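PDB 1IXK: methyltransferase from Pyrococcus horikoshii, which probably methylates carbon 5 of cytidines in RNA, with S-adenosyl-L-methionine as the methyl donor. Local coordinates for residues Gln103-Met108 with His302-Phe307; Gly119-Asp124 with Val145-Asp150; Leu270-Gly275 with Asn293-Tyr298. All blocks are in the same frame, centred on the assembly; numbering follows the deposited sequence.

Contact 1: Gln103-Met108 with His302-Phe307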
ATOM      1  N   GLN A 103      -8.411  -4.122  -7.436  1.00 16.92           N
ATOM      2  CA  GLN A 103      -7.644  -3.164  -6.652  1.00 16.90           C
ATOM      3  C   GLN A 103      -6.389  -2.792  -7.427  1.00 16.68           C
ATOM      4  O   GLN A 103      -5.966  -3.512  -8.333  1.00 15.23           O
ATOM      5  CB  GLN A 103      -7.266  -3.753  -5.285  1.00 19.78           C
ATOM      6  CG  GLN A 103      -6.370  -4.979  -5.346  1.00 21.36           C
ATOM      7  CD  GLN A 103      -6.036  -5.532  -3.968  1.00 23.56           C
ATOM      8  OE1 GLN A 103      -5.747  -6.713  -3.824  1.00 22.93           O
ATOM      9  NE2 GLN A 103      -6.067  -4.673  -2.952  1.00 24.63           N
ATOM     10  N   GLU A 104      -5.794  -1.663  -7.068  1.00 17.06           N
ATOM     11  CA  GLU A 104      -4.591  -1.192  -7.739  1.00 16.61           C
ATOM     12  C   GLU A 104      -3.426  -2.142  -7.506  1.00 13.59           C
ATOM     13  O   GLU A 104      -3.331  -2.780  -6.458  1.00 15.38           O
ATOM     14  CB  GLU A 104      -4.227   0.201  -7.229  1.00 19.59           C
ATOM     15  CG  GLU A 104      -5.275   1.256  -7.520  1.00 25.68           C
ATOM     16  CD  GLU A 104      -4.930   2.587  -6.891  1.00 30.62           C
ATOM     17  OE1 GLU A 104      -3.786   3.049  -7.078  1.00 32.22           O
ATOM     18  OE2 GLU A 104      -5.800   3.172  -6.211  1.00 34.12           O
ATOM     19  N   ALA A 105      -2.534  -2.225  -8.485  1.00 10.90           N
ATOM     20  CA  ALA A 105      -1.374  -3.099  -8.383  1.00 11.93           C
ATOM     21  C   ALA A 105      -0.555  -2.771  -7.139  1.00 11.31           C
ATOM     22  O   ALA A 105      -0.173  -3.664  -6.387  1.00 10.71           O
ATOM     23  CB  ALA A 105      -0.504  -2.965  -9.627  1.00 10.23           C
ATOM     24  N   SER A 106      -0.287  -1.489  -6.915  1.00 13.36           N
ATOM     25  CA  SER A 106       0.505  -1.091  -5.760  1.00 13.81           C
ATOM     26  C   SER A 106      -0.098  -1.548  -4.434  1.00 14.54           C
ATOM     27  O   SER A 106       0.634  -1.920  -3.516  1.00 15.24           O
ATOM     28  CB  SER A 106       0.702   0.434  -5.744  1.00 15.07           C
ATOM     29  OG  SER A 106      -0.530   1.115  -5.579  1.00 16.94           O
ATOM     30  N   SER A 107      -1.426  -1.536  -4.332  1.00 11.58           N
ATOM     31  CA  SER A 107      -2.085  -1.941  -3.096  1.00 13.44           C
ATOM     32  C   SER A 107      -1.901  -3.433  -2.784  1.00 11.77           C
ATOM     33  O   SER A 107      -2.186  -3.874  -1.678  1.00 11.84           O
ATOM     34  CB  SER A 107      -3.582  -1.590  -3.145  1.00 15.17           C
ATOM     35  OG  SER A 107      -4.262  -2.359  -4.125  1.00 25.25           O
HETATM   36  N   MSE A 108      -1.413  -4.199  -3.758  1.00  9.85           N
HETATM   37  CA  MSE A 108      -1.187  -5.628  -3.566  1.00 11.45           C
HETATM   38  C   MSE A 108       0.156  -5.900  -2.886  1.00 12.05           C
HETATM   39  O   MSE A 108       0.343  -6.935  -2.247  1.00 12.11           O
HETATM   40  CB  MSE A 108      -1.215  -6.356  -4.916  1.00 12.43           C
HETATM   41  CG  MSE A 108      -2.558  -6.322  -5.642  1.00 14.42           C
HETATM   42 SE   MSE A 108      -2.533  -7.272  -7.209  1.00  8.00          SE
HETATM   43  CE  MSE A 108      -3.902  -6.503  -8.073  1.00 12.73           C
ATOM     44  N   HIS A 302       6.699   2.182 -13.078  1.00 26.69           N
ATOM     45  CA  HIS A 302       5.920   1.049 -12.585  1.00 29.21           C
ATOM     46  C   HIS A 302       4.429   1.073 -12.894  1.00 30.21           C
ATOM     47  O   HIS A 302       3.703   0.151 -12.514  1.00 30.68           O
ATOM     48  CB  HIS A 302       6.109   0.903 -11.074  1.00 28.83           C
ATOM     49  CG  HIS A 302       7.541   0.802 -10.653  1.00 30.68           C
ATOM     50  ND1 HIS A 302       8.245   1.872 -10.147  1.00 30.19           N
ATOM     51  CD2 HIS A 302       8.405  -0.242 -10.678  1.00 29.50           C
ATOM     52  CE1 HIS A 302       9.484   1.493  -9.877  1.00 31.63           C
ATOM     53  NE2 HIS A 302       9.605   0.216 -10.190  1.00 31.23           N
ATOM     54  N   GLU A 303       3.969   2.122 -13.568  1.00 29.50           N
ATOM     55  CA  GLU A 303       2.555   2.235 -13.913  1.00 31.24           C
ATOM     56  C   GLU A 303       1.649   2.132 -12.688  1.00 30.06           C
ATOM     57  O   GLU A 303       0.597   1.500 -12.734  1.00 30.76           O
ATOM     58  CB  GLU A 303       2.167   1.155 -14.926  1.00 34.04           C
ATOM     59  CG  GLU A 303       2.921   1.246 -16.244  1.00 38.95           C
ATOM     60  CD  GLU A 303       2.360   0.319 -17.311  1.00 42.19           C
ATOM     61  OE1 GLU A 303       2.905   0.316 -18.436  1.00 43.97           O
ATOM     62  OE2 GLU A 303       1.375  -0.400 -17.030  1.00 43.29           O
ATOM     63  N   THR A 304       2.070   2.752 -11.591  1.00 27.78           N
ATOM     64  CA  THR A 304       1.301   2.756 -10.351  1.00 26.62           C
ATOM     65  C   THR A 304       1.353   4.190  -9.850  1.00 25.11           C
ATOM     66  O   THR A 304       1.966   5.044 -10.483  1.00 22.90           O
ATOM     67  CB  THR A 304       1.952   1.866  -9.265  1.00 27.88           C
ATOM     68  OG1 THR A 304       3.236   2.405  -8.920  1.00 28.45           O
ATOM     69  CG2 THR A 304       2.132   0.439  -9.764  1.00 27.81           C
ATOM     70  N   SER A 305       0.710   4.459  -8.722  1.00 24.72           N
ATOM     71  CA  SER A 305       0.752   5.797  -8.148  1.00 26.66           C
ATOM     72  C   SER A 305       2.109   5.857  -7.453  1.00 24.77           C
ATOM     73  O   SER A 305       2.802   4.846  -7.377  1.00 25.23           O
ATOM     74  CB  SER A 305      -0.350   5.971  -7.099  1.00 29.59           C
ATOM     75  OG  SER A 305      -1.631   5.672  -7.626  1.00 33.82           O
ATOM     76  N   GLY A 306       2.499   7.031  -6.963  1.00 23.54           N
ATOM     77  CA  GLY A 306       3.756   7.128  -6.239  1.00 21.44           C
ATOM     78  C   GLY A 306       3.540   6.238  -5.029  1.00 18.87           C
ATOM     79  O   GLY A 306       2.507   6.343  -4.377  1.00 18.69           O
ATOM     80  N   PHE A 307       4.504   5.380  -4.713  1.00 17.53           N
ATOM     81  CA  PHE A 307       4.343   4.430  -3.614  1.00 14.02           C
ATOM     82  C   PHE A 307       5.637   4.260  -2.805  1.00 12.50           C
ATOM     83  O   PHE A 307       6.730   4.388  -3.344  1.00 11.92           O
ATOM     84  CB  PHE A 307       3.923   3.092  -4.239  1.00 15.67           C
ATOM     85  CG  PHE A 307       3.654   1.995  -3.260  1.00 17.05           C
ATOM     86  CD1 PHE A 307       2.438   1.918  -2.591  1.00 18.52           C
ATOM     87  CD2 PHE A 307       4.607   1.002  -3.040  1.00 17.58           C
ATOM     88  CE1 PHE A 307       2.165   0.856  -1.726  1.00 18.04           C
ATOM     89  CE2 PHE A 307       4.346  -0.057  -2.180  1.00 19.11           C
ATOM     90  CZ  PHE A 307       3.122  -0.129  -1.519  1.00 19.30           C
TER

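Contact 2: Gly119-Asp124 with Val145-Asp150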
ATOM      1  N   GLY A 119      -2.632 -19.028  10.953  1.00 13.68           N
ATOM      2  CA  GLY A 119      -2.529 -19.146  12.399  1.00 14.69           C
ATOM      3  C   GLY A 119      -1.991 -17.935  13.142  1.00 14.22           C
ATOM      4  O   GLY A 119      -2.089 -17.861  14.368  1.00 13.39           O
ATOM      5  N   GLU A 120      -1.427 -16.974  12.423  1.00 13.07           N
ATOM      6  CA  GLU A 120      -0.876 -15.804  13.094  1.00 12.98           C
ATOM      7  C   GLU A 120      -1.927 -14.784  13.520  1.00 13.07           C
ATOM      8  O   GLU A 120      -3.044 -14.779  13.009  1.00 12.71           O
ATOM      9  CB  GLU A 120       0.172 -15.129  12.205  1.00 15.50           C
ATOM     10  CG  GLU A 120       1.375 -16.007  11.910  1.00 16.37           C
ATOM     11  CD  GLU A 120       2.531 -15.227  11.320  1.00 19.75           C
ATOM     12  OE1 GLU A 120       2.315 -14.503  10.327  1.00 18.03           O
ATOM     13  OE2 GLU A 120       3.657 -15.340  11.850  1.00 20.55           O
ATOM     14  N   ILE A 121      -1.551 -13.936  14.477  1.00 12.98           N
ATOM     15  CA  ILE A 121      -2.414 -12.876  14.990  1.00 14.52           C
ATOM     16  C   ILE A 121      -1.960 -11.616  14.268  1.00 13.59           C
ATOM     17  O   ILE A 121      -0.862 -11.110  14.506  1.00 12.86           O
ATOM     18  CB  ILE A 121      -2.233 -12.707  16.503  1.00 15.77           C
ATOM     19  CG1 ILE A 121      -2.466 -14.052  17.195  1.00 17.08           C
ATOM     20  CG2 ILE A 121      -3.199 -11.654  17.038  1.00 16.23           C
ATOM     21  CD1 ILE A 121      -3.801 -14.701  16.846  1.00 21.65           C
ATOM     22  N   VAL A 122      -2.822 -11.110  13.395  1.00 11.46           N
ATOM     23  CA  VAL A 122      -2.498  -9.961  12.555  1.00 11.57           C
ATOM     24  C   VAL A 122      -3.460  -8.790  12.703  1.00 10.23           C
ATOM     25  O   VAL A 122      -4.617  -8.977  13.059  1.00  8.00           O
ATOM     26  CB  VAL A 122      -2.497 -10.409  11.070  1.00 10.96           C
ATOM     27  CG1 VAL A 122      -2.127  -9.260  10.155  1.00 13.43           C
ATOM     28  CG2 VAL A 122      -1.525 -11.579  10.885  1.00 14.00           C
ATOM     29  N   ALA A 123      -2.960  -7.587  12.439  1.00 11.36           N
ATOM     30  CA  ALA A 123      -3.785  -6.388  12.493  1.00 12.23           C
ATOM     31  C   ALA A 123      -3.585  -5.535  11.246  1.00 11.73           C
ATOM     32  O   ALA A 123      -2.466  -5.382  10.759  1.00 11.49           O
ATOM     33  CB  ALA A 123      -3.454  -5.563  13.742  1.00 13.88           C
ATOM     34  N   ASP A 124      -4.682  -5.006  10.710  1.00 11.89           N
ATOM     35  CA  ASP A 124      -4.616  -4.101   9.566  1.00 13.08           C
ATOM     36  C   ASP A 124      -4.977  -2.763  10.203  1.00 14.02           C
ATOM     37  O   ASP A 124      -6.093  -2.585  10.674  1.00 13.60           O
ATOM     38  CB  ASP A 124      -5.653  -4.463   8.501  1.00 14.62           C
ATOM     39  CG  ASP A 124      -5.498  -3.634   7.236  1.00 16.38           C
ATOM     40  OD1 ASP A 124      -4.888  -2.541   7.316  1.00 17.20           O
ATOM     41  OD2 ASP A 124      -5.987  -4.067   6.167  1.00 15.27           O
ATOM     42  N   VAL A 145      -5.965 -14.885  12.821  1.00 14.93           N
ATOM     43  CA  VAL A 145      -6.954 -13.834  13.041  1.00 15.10           C
ATOM     44  C   VAL A 145      -6.456 -12.490  12.535  1.00 14.07           C
ATOM     45  O   VAL A 145      -5.266 -12.181  12.629  1.00 12.93           O
ATOM     46  CB  VAL A 145      -7.290 -13.664  14.543  1.00 18.80           C
ATOM     47  CG1 VAL A 145      -8.407 -12.636  14.713  1.00 19.18           C
ATOM     48  CG2 VAL A 145      -7.694 -14.995  15.143  1.00 21.45           C
ATOM     49  N   ILE A 146      -7.371 -11.694  11.993  1.00 10.63           N
ATOM     50  CA  ILE A 146      -7.022 -10.367  11.506  1.00 11.19           C
ATOM     51  C   ILE A 146      -7.945  -9.352  12.150  1.00 10.69           C
ATOM     52  O   ILE A 146      -9.160  -9.437  11.996  1.00 11.72           O
ATOM     53  CB  ILE A 146      -7.210 -10.227   9.988  1.00 11.16           C
ATOM     54  CG1 ILE A 146      -6.261 -11.171   9.244  1.00 13.74           C
ATOM     55  CG2 ILE A 146      -6.974  -8.770   9.580  1.00 10.18           C
ATOM     56  CD1 ILE A 146      -6.628 -11.353   7.781  1.00 13.64           C
ATOM     57  N   TYR A 147      -7.370  -8.406  12.883  1.00 11.18           N
ATOM     58  CA  TYR A 147      -8.160  -7.351  13.509  1.00 11.91           C
ATOM     59  C   TYR A 147      -8.076  -6.121  12.606  1.00 12.71           C
ATOM     60  O   TYR A 147      -6.991  -5.760  12.149  1.00 12.35           O
ATOM     61  CB  TYR A 147      -7.602  -6.995  14.895  1.00 15.35           C
ATOM     62  CG  TYR A 147      -7.836  -8.047  15.956  1.00 19.79           C
ATOM     63  CD1 TYR A 147      -6.961  -9.121  16.115  1.00 19.17           C
ATOM     64  CD2 TYR A 147      -8.944  -7.971  16.799  1.00 23.72           C
ATOM     65  CE1 TYR A 147      -7.182 -10.094  17.092  1.00 23.67           C
ATOM     66  CE2 TYR A 147      -9.177  -8.937  17.779  1.00 26.80           C
ATOM     67  CZ  TYR A 147      -8.291  -9.994  17.921  1.00 26.69           C
ATOM     68  OH  TYR A 147      -8.508 -10.934  18.904  1.00 27.66           O
ATOM     69  N   ALA A 148      -9.216  -5.487  12.344  1.00 10.62           N
ATOM     70  CA  ALA A 148      -9.253  -4.289  11.505  1.00 12.50           C
ATOM     71  C   ALA A 148     -10.166  -3.259  12.168  1.00 12.38           C
ATOM     72  O   ALA A 148     -11.077  -3.621  12.915  1.00 10.50           O
ATOM     73  CB  ALA A 148      -9.759  -4.627  10.108  1.00 13.47           C
ATOM     74  N   PHE A 149      -9.911  -1.983  11.887  1.00 14.01           N
ATOM     75  CA  PHE A 149     -10.670  -0.883  12.481  1.00 15.68           C
ATOM     76  C   PHE A 149     -11.162   0.126  11.446  1.00 15.28           C
ATOM     77  O   PHE A 149     -10.426   0.501  10.532  1.00 18.22           O
ATOM     78  CB  PHE A 149      -9.794  -0.130  13.497  1.00 16.79           C
ATOM     79  CG  PHE A 149      -9.123  -1.015  14.514  1.00 17.94           C
ATOM     80  CD1 PHE A 149      -8.085  -1.868  14.144  1.00 17.81           C
ATOM     81  CD2 PHE A 149      -9.515  -0.977  15.848  1.00 17.79           C
ATOM     82  CE1 PHE A 149      -7.448  -2.671  15.091  1.00 19.57           C
ATOM     83  CE2 PHE A 149      -8.883  -1.777  16.803  1.00 20.06           C
ATOM     84  CZ  PHE A 149      -7.848  -2.626  16.424  1.00 18.40           C
ATOM     85  N   ASP A 150     -12.405   0.570  11.599  1.00 15.16           N
ATOM     86  CA  ASP A 150     -12.987   1.568  10.704  1.00 15.60           C
ATOM     87  C   ASP A 150     -13.932   2.432  11.536  1.00 16.16           C
ATOM     88  O   ASP A 150     -14.834   1.910  12.188  1.00 14.48           O
ATOM     89  CB  ASP A 150     -13.777   0.898   9.579  1.00 19.24           C
ATOM     90  CG  ASP A 150     -14.059   1.844   8.411  1.00 22.10           C
ATOM     91  OD1 ASP A 150     -14.155   3.074   8.634  1.00 23.81           O
ATOM     92  OD2 ASP A 150     -14.190   1.354   7.269  1.00 23.04           O
TER

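Contact 3: Leu270-Gly275 with Asn293-Tyr298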
ATOM      1  N   LEU A 270      14.052  -4.929   6.918  1.00 12.22           N
ATOM      2  CA  LEU A 270      14.333  -6.166   6.201  1.00 13.08           C
ATOM      3  C   LEU A 270      14.267  -5.862   4.706  1.00 14.46           C
ATOM      4  O   LEU A 270      13.519  -4.982   4.274  1.00 11.48           O
ATOM      5  CB  LEU A 270      13.315  -7.252   6.568  1.00 11.94           C
ATOM      6  CG  LEU A 270      13.244  -7.630   8.053  1.00 14.34           C
ATOM      7  CD1 LEU A 270      12.180  -8.696   8.257  1.00 14.35           C
ATOM      8  CD2 LEU A 270      14.601  -8.134   8.533  1.00 13.34           C
ATOM      9  N   PRO A 271      15.058  -6.585   3.896  1.00 15.26           N
ATOM     10  CA  PRO A 271      15.099  -6.392   2.444  1.00 15.51           C
ATOM     11  C   PRO A 271      13.781  -6.662   1.726  1.00 15.00           C
ATOM     12  O   PRO A 271      13.071  -7.609   2.055  1.00 16.35           O
ATOM     13  CB  PRO A 271      16.186  -7.370   1.992  1.00 16.00           C
ATOM     14  CG  PRO A 271      17.062  -7.500   3.190  1.00 17.80           C
ATOM     15  CD  PRO A 271      16.071  -7.568   4.319  1.00 16.66           C
ATOM     16  N   LEU A 272      13.468  -5.810   0.754  1.00 15.29           N
ATOM     17  CA  LEU A 272      12.275  -5.951  -0.077  1.00 15.84           C
ATOM     18  C   LEU A 272      12.793  -5.994  -1.508  1.00 15.91           C
ATOM     19  O   LEU A 272      13.716  -5.262  -1.860  1.00 14.93           O
ATOM     20  CB  LEU A 272      11.323  -4.772   0.119  1.00 13.63           C
ATOM     21  CG  LEU A 272      10.557  -4.803   1.444  1.00 15.36           C
ATOM     22  CD1 LEU A 272       9.769  -3.511   1.611  1.00 13.67           C
ATOM     23  CD2 LEU A 272       9.628  -6.006   1.476  1.00 15.00           C
ATOM     24  N   LYS A 273      12.185  -6.837  -2.333  1.00 17.25           N
ATOM     25  CA  LYS A 273      12.643  -7.027  -3.704  1.00 19.17           C
ATOM     26  C   LYS A 273      12.259  -6.040  -4.803  1.00 20.62           C
ATOM     27  O   LYS A 273      13.117  -5.610  -5.573  1.00 23.18           O
ATOM     28  CB  LYS A 273      12.261  -8.437  -4.166  1.00 20.95           C
ATOM     29  CG  LYS A 273      12.896  -8.853  -5.487  1.00 25.82           C
ATOM     30  CD  LYS A 273      12.451 -10.250  -5.904  1.00 29.44           C
ATOM     31  CE  LYS A 273      13.306 -10.782  -7.049  1.00 32.73           C
ATOM     32  NZ  LYS A 273      13.395  -9.813  -8.180  1.00 35.01           N
ATOM     33  N   TYR A 274      10.990  -5.666  -4.879  1.00 18.38           N
ATOM     34  CA  TYR A 274      10.553  -4.796  -5.967  1.00 19.45           C
ATOM     35  C   TYR A 274      10.557  -3.295  -5.751  1.00 20.62           C
ATOM     36  O   TYR A 274      10.435  -2.810  -4.623  1.00 21.16           O
ATOM     37  CB  TYR A 274       9.169  -5.244  -6.435  1.00 19.24           C
ATOM     38  CG  TYR A 274       9.130  -6.720  -6.746  1.00 18.00           C
ATOM     39  CD1 TYR A 274       8.799  -7.652  -5.762  1.00 18.13           C
ATOM     40  CD2 TYR A 274       9.482  -7.190  -8.010  1.00 20.20           C
ATOM     41  CE1 TYR A 274       8.823  -9.024  -6.029  1.00 19.83           C
ATOM     42  CE2 TYR A 274       9.512  -8.550  -8.288  1.00 20.45           C
ATOM     43  CZ  TYR A 274       9.183  -9.460  -7.297  1.00 21.54           C
ATOM     44  OH  TYR A 274       9.230 -10.806  -7.576  1.00 23.70           O
ATOM     45  N   GLY A 275      10.693  -2.574  -6.861  1.00 19.10           N
ATOM     46  CA  GLY A 275      10.716  -1.126  -6.829  1.00 18.67           C
ATOM     47  C   GLY A 275      12.138  -0.607  -6.839  1.00 19.73           C
ATOM     48  O   GLY A 275      13.091  -1.361  -7.050  1.00 19.48           O
ATOM     49  N   ASN A 293      16.731  -0.470   2.214  1.00  8.39           N
ATOM     50  CA  ASN A 293      15.973  -1.721   2.279  1.00 10.01           C
ATOM     51  C   ASN A 293      14.520  -1.390   1.930  1.00  9.39           C
ATOM     52  O   ASN A 293      13.759  -2.250   1.473  1.00 10.04           O
ATOM     53  CB  ASN A 293      16.039  -2.333   3.684  1.00 11.46           C
ATOM     54  CG  ASN A 293      17.301  -3.151   3.910  1.00 13.28           C
ATOM     55  OD1 ASN A 293      17.486  -4.199   3.298  1.00 13.93           O
ATOM     56  ND2 ASN A 293      18.173  -2.673   4.788  1.00 13.90           N
ATOM     57  N   ALA A 294      14.145  -0.131   2.157  1.00 10.17           N
ATOM     58  CA  ALA A 294      12.800   0.352   1.844  1.00 10.33           C
ATOM     59  C   ALA A 294      12.733   0.569   0.334  1.00  9.79           C
ATOM     60  O   ALA A 294      13.764   0.766  -0.308  1.00 10.15           O
ATOM     61  CB  ALA A 294      12.528   1.661   2.580  1.00 10.45           C
ATOM     62  N   ARG A 295      11.527   0.548  -0.229  1.00 10.85           N
ATOM     63  CA  ARG A 295      11.357   0.693  -1.673  1.00  9.38           C
ATOM     64  C   ARG A 295      10.346   1.756  -2.071  1.00  8.70           C
ATOM     65  O   ARG A 295       9.494   2.149  -1.283  1.00  8.00           O
ATOM     66  CB  ARG A 295      10.893  -0.636  -2.284  1.00 13.89           C
ATOM     67  CG  ARG A 295      11.570  -1.871  -1.715  1.00 14.89           C
ATOM     68  CD  ARG A 295      13.073  -1.796  -1.853  1.00 19.22           C
ATOM     69  NE  ARG A 295      13.516  -1.853  -3.240  1.00 18.97           N
ATOM     70  CZ  ARG A 295      14.784  -1.717  -3.618  1.00 20.10           C
ATOM     71  NH1 ARG A 295      15.725  -1.514  -2.710  1.00 19.40           N
ATOM     72  NH2 ARG A 295      15.113  -1.783  -4.900  1.00 19.84           N
ATOM     73  N   ARG A 296      10.455   2.204  -3.313  1.00  8.97           N
ATOM     74  CA  ARG A 296       9.543   3.189  -3.879  1.00 10.62           C
ATOM     75  C   ARG A 296       9.130   2.748  -5.275  1.00 13.78           C
ATOM     76  O   ARG A 296       9.941   2.200  -6.033  1.00 11.89           O
ATOM     77  CB  ARG A 296      10.215   4.560  -3.997  1.00 13.07           C
ATOM     78  CG  ARG A 296      10.140   5.424  -2.750  1.00 12.49           C
ATOM     79  CD  ARG A 296      10.879   6.736  -2.987  1.00 17.42           C
ATOM     80  NE  ARG A 296      10.762   7.660  -1.863  1.00 14.68           N
ATOM     81  CZ  ARG A 296      10.039   8.773  -1.885  1.00 18.41           C
ATOM     82  NH1 ARG A 296       9.360   9.103  -2.978  1.00 16.93           N
ATOM     83  NH2 ARG A 296      10.009   9.570  -0.824  1.00 16.15           N
ATOM     84  N   LEU A 297       7.868   2.993  -5.607  1.00 13.06           N
ATOM     85  CA  LEU A 297       7.345   2.689  -6.929  1.00 14.67           C
ATOM     86  C   LEU A 297       7.038   4.055  -7.524  1.00 16.95           C
ATOM     87  O   LEU A 297       6.493   4.928  -6.844  1.00 15.96           O
ATOM     88  CB  LEU A 297       6.062   1.856  -6.847  1.00 14.56           C
ATOM     89  CG  LEU A 297       6.188   0.423  -6.327  1.00 14.36           C
ATOM     90  CD1 LEU A 297       4.808  -0.227  -6.309  1.00 15.33           C
ATOM     91  CD2 LEU A 297       7.147  -0.370  -7.211  1.00 15.55           C
ATOM     92  N   TYR A 298       7.407   4.242  -8.785  1.00 18.96           N
ATOM     93  CA  TYR A 298       7.192   5.512  -9.469  1.00 21.34           C
ATOM     94  C   TYR A 298       6.254   5.343 -10.655  1.00 22.58           C
ATOM     95  O   TYR A 298       6.344   4.365 -11.397  1.00 22.80           O
ATOM     96  CB  TYR A 298       8.532   6.066  -9.945  1.00 20.90           C
ATOM     97  CG  TYR A 298       9.437   6.519  -8.825  1.00 22.14           C
ATOM     98  CD1 TYR A 298       9.190   7.713  -8.147  1.00 22.00           C
ATOM     99  CD2 TYR A 298      10.547   5.760  -8.447  1.00 20.95           C
ATOM    100  CE1 TYR A 298      10.024   8.146  -7.129  1.00 21.41           C
ATOM    101  CE2 TYR A 298      11.391   6.184  -7.425  1.00 21.90           C
ATOM    102  CZ  TYR A 298      11.124   7.381  -6.772  1.00 21.97           C
ATOM    103  OH  TYR A 298      11.965   7.826  -5.779  1.00 19.25           O
TER
HETATM  104  O   HOH W   1      12.262  -2.674   4.031  1.00  9.83           O
HETATM  105  O   HOH W   2      15.721  -3.809  -0.536  1.00 31.53           O

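Contact 1: Gln103-Met108 with His302-Phe307
Ser106 puts its CB into the angle between two side chains of the other segment, Thr304 and Phe307. On one side it meets Thr304 CB, with the two CB atoms 4.0 Å apart; on the other, Ser106 CB lies 3.9 Å from Phe307 CD1. The Phe307 ring reaches this place because CG stands anti to the backbone N (chi1 -178°). Its far end runs on past the serine backbone, where CE1 comes within 3.6 Å of Ser106 O, the carbonyl standing obliquely to the ring. These contacts pack the first turn of helix 105-114 against the loop that leads into strand 307-314, the antiparallel strand of a class I methyltransferase sheet, and Phe307 is the first residue of that strand. The same ring also touches Tyr109 and Pro110 one turn further along the helix, and its side chain is about 4 Å from that of Cys247, the predicted nucleophile. Thr304 is fixed in rotation by its own loop: OG1 donates to Ser305 O over 2.9 Å. With the hydroxyl turned that way, the methyl CG2 is directed at Ala105 CB, 4.3 Å off. At the outer edge, Glu104 extends beyond CG and brings OE1 to Ser305 OG, which donates a weak hydrogen bond of 3.4 Å. Both of these side chains also rest on Leu43.

Contact 2: Gly119-Asp124 with Val145-Asp150
Val122 O is approached by two donors from the neighbouring strand: Tyr147 N gives it a hydrogen bond of 2.8 Å, and Ile146 CA adds a CA-H...O contact at 3.2 Å. The edge of the Tyr147 ring lies close by as well, with CD1 3.9 Å from Val122 O and the oxygen in the ring plane. The next step of the ladder repeats the pattern in reverse, since Tyr147 O takes the nearly straight bond from Asp124 N (167° at the hydrogen) while Ala123 CA sits 3.3 Å from the same Tyr147 O. Val122 N to Val145 O and Val145 N to Glu120 O complete the parallel pairing. The strands run parallel with a twist of 22° between them.

Side chains alternate between the faces. On one, Ile121 meets both neighbours: CD1 lies 4.3 Å from Val145 CG2, and CG2 comes to the edge of the Tyr147 ring at CE1. On the other, Val122 CB lies 4.3 Å from Ile146 CG1. Asp124 shares this second face, but CG is anti to the backbone N (chi1 -173°) and the carboxylate leads away from strand 145-149. There OD2 bonds Thr133 OG1 and OD1 takes Ala126 N, so the aspartate ties the strand end to the first residue of the predicted S-adenosyl-L-methionine loop and to the following helix, probably helping to hold the loop. Asp150, just past strand 145-149, is also predicted to contact S-adenosyl-L-methionine, consistent with the acidic residue that ends the second strand in many Rossmann-like methyltransferases.

The pair forms a beta-alpha-beta crossover through helix 131-139, which covers Ile146; strand 188-194 pairs with the far edge of 121-124, and strand 171-174 with that of 145-149.

Contact 3: Leu270-Gly275 with Asn293-Tyr298
A chi1 of -41° and a chi2 of -57° bend the Arg295 chain against Leu272: the first sets CG near Leu272 CB, only 3.4 Å away, and the second turns CD toward Leu272 O instead of letting the chain run out straight. The two side chains run past one another, pointing opposite ways. At the end of the bent chain, NH2 donates to Gly275 O over 3.0 Å, coming from well above the carbonyl plane (51° out of it). Tyr274 O lies at the guanidinium edge, in its plane, and is 3.2 Å from Arg295 CB; it also receives a hydrogen bond from Tyr109 OH. Leu272 O stands over one guanidinium face. Beyond, Gly275 passes close to strand 295-297, with CA 3.7 Å from Leu297 CD2, just before the short strand 276-277, which pairs antiparallel with 295-297.

At the other end Asn293 lies alongside Pro271, its OD1 3.3 Å from Pro271 CG, while ND2 bonds Glu290 O. Two waters bridge the backbones here: one donates to Leu270 O and weakly to Asn293 O, the other to Leu272 O (2.8 Å) and again to Asn293 O. Within the contact the arginine charge is met by backbone carbonyl oxygens, one of them hydrogen-bonded, which probably spreads it over several weak dipoles, and water, not direct strand pairing, joins the backbones at the Leu270 end.

From the N terminus, the chain first reaches 103-108, at the start of helix 105-114, and contact 1 is not completed until 302-307, almost at the C-terminal end. Within that long loop lie the other two, one after the other: contact 2 closes across helix 131-139, and contact 3 closes later across a short excursion of loops and a two-residue strand. Contacts 2 and 3 reach the same sheet but stay about 11 Å apart at their nearest atoms. Contacts 1 and 3 touch, Phe307 pairing with Leu297 and Thr304 packing on it, so the helix start is packed against the part of the sheet where 295-297 and 307-314 pair.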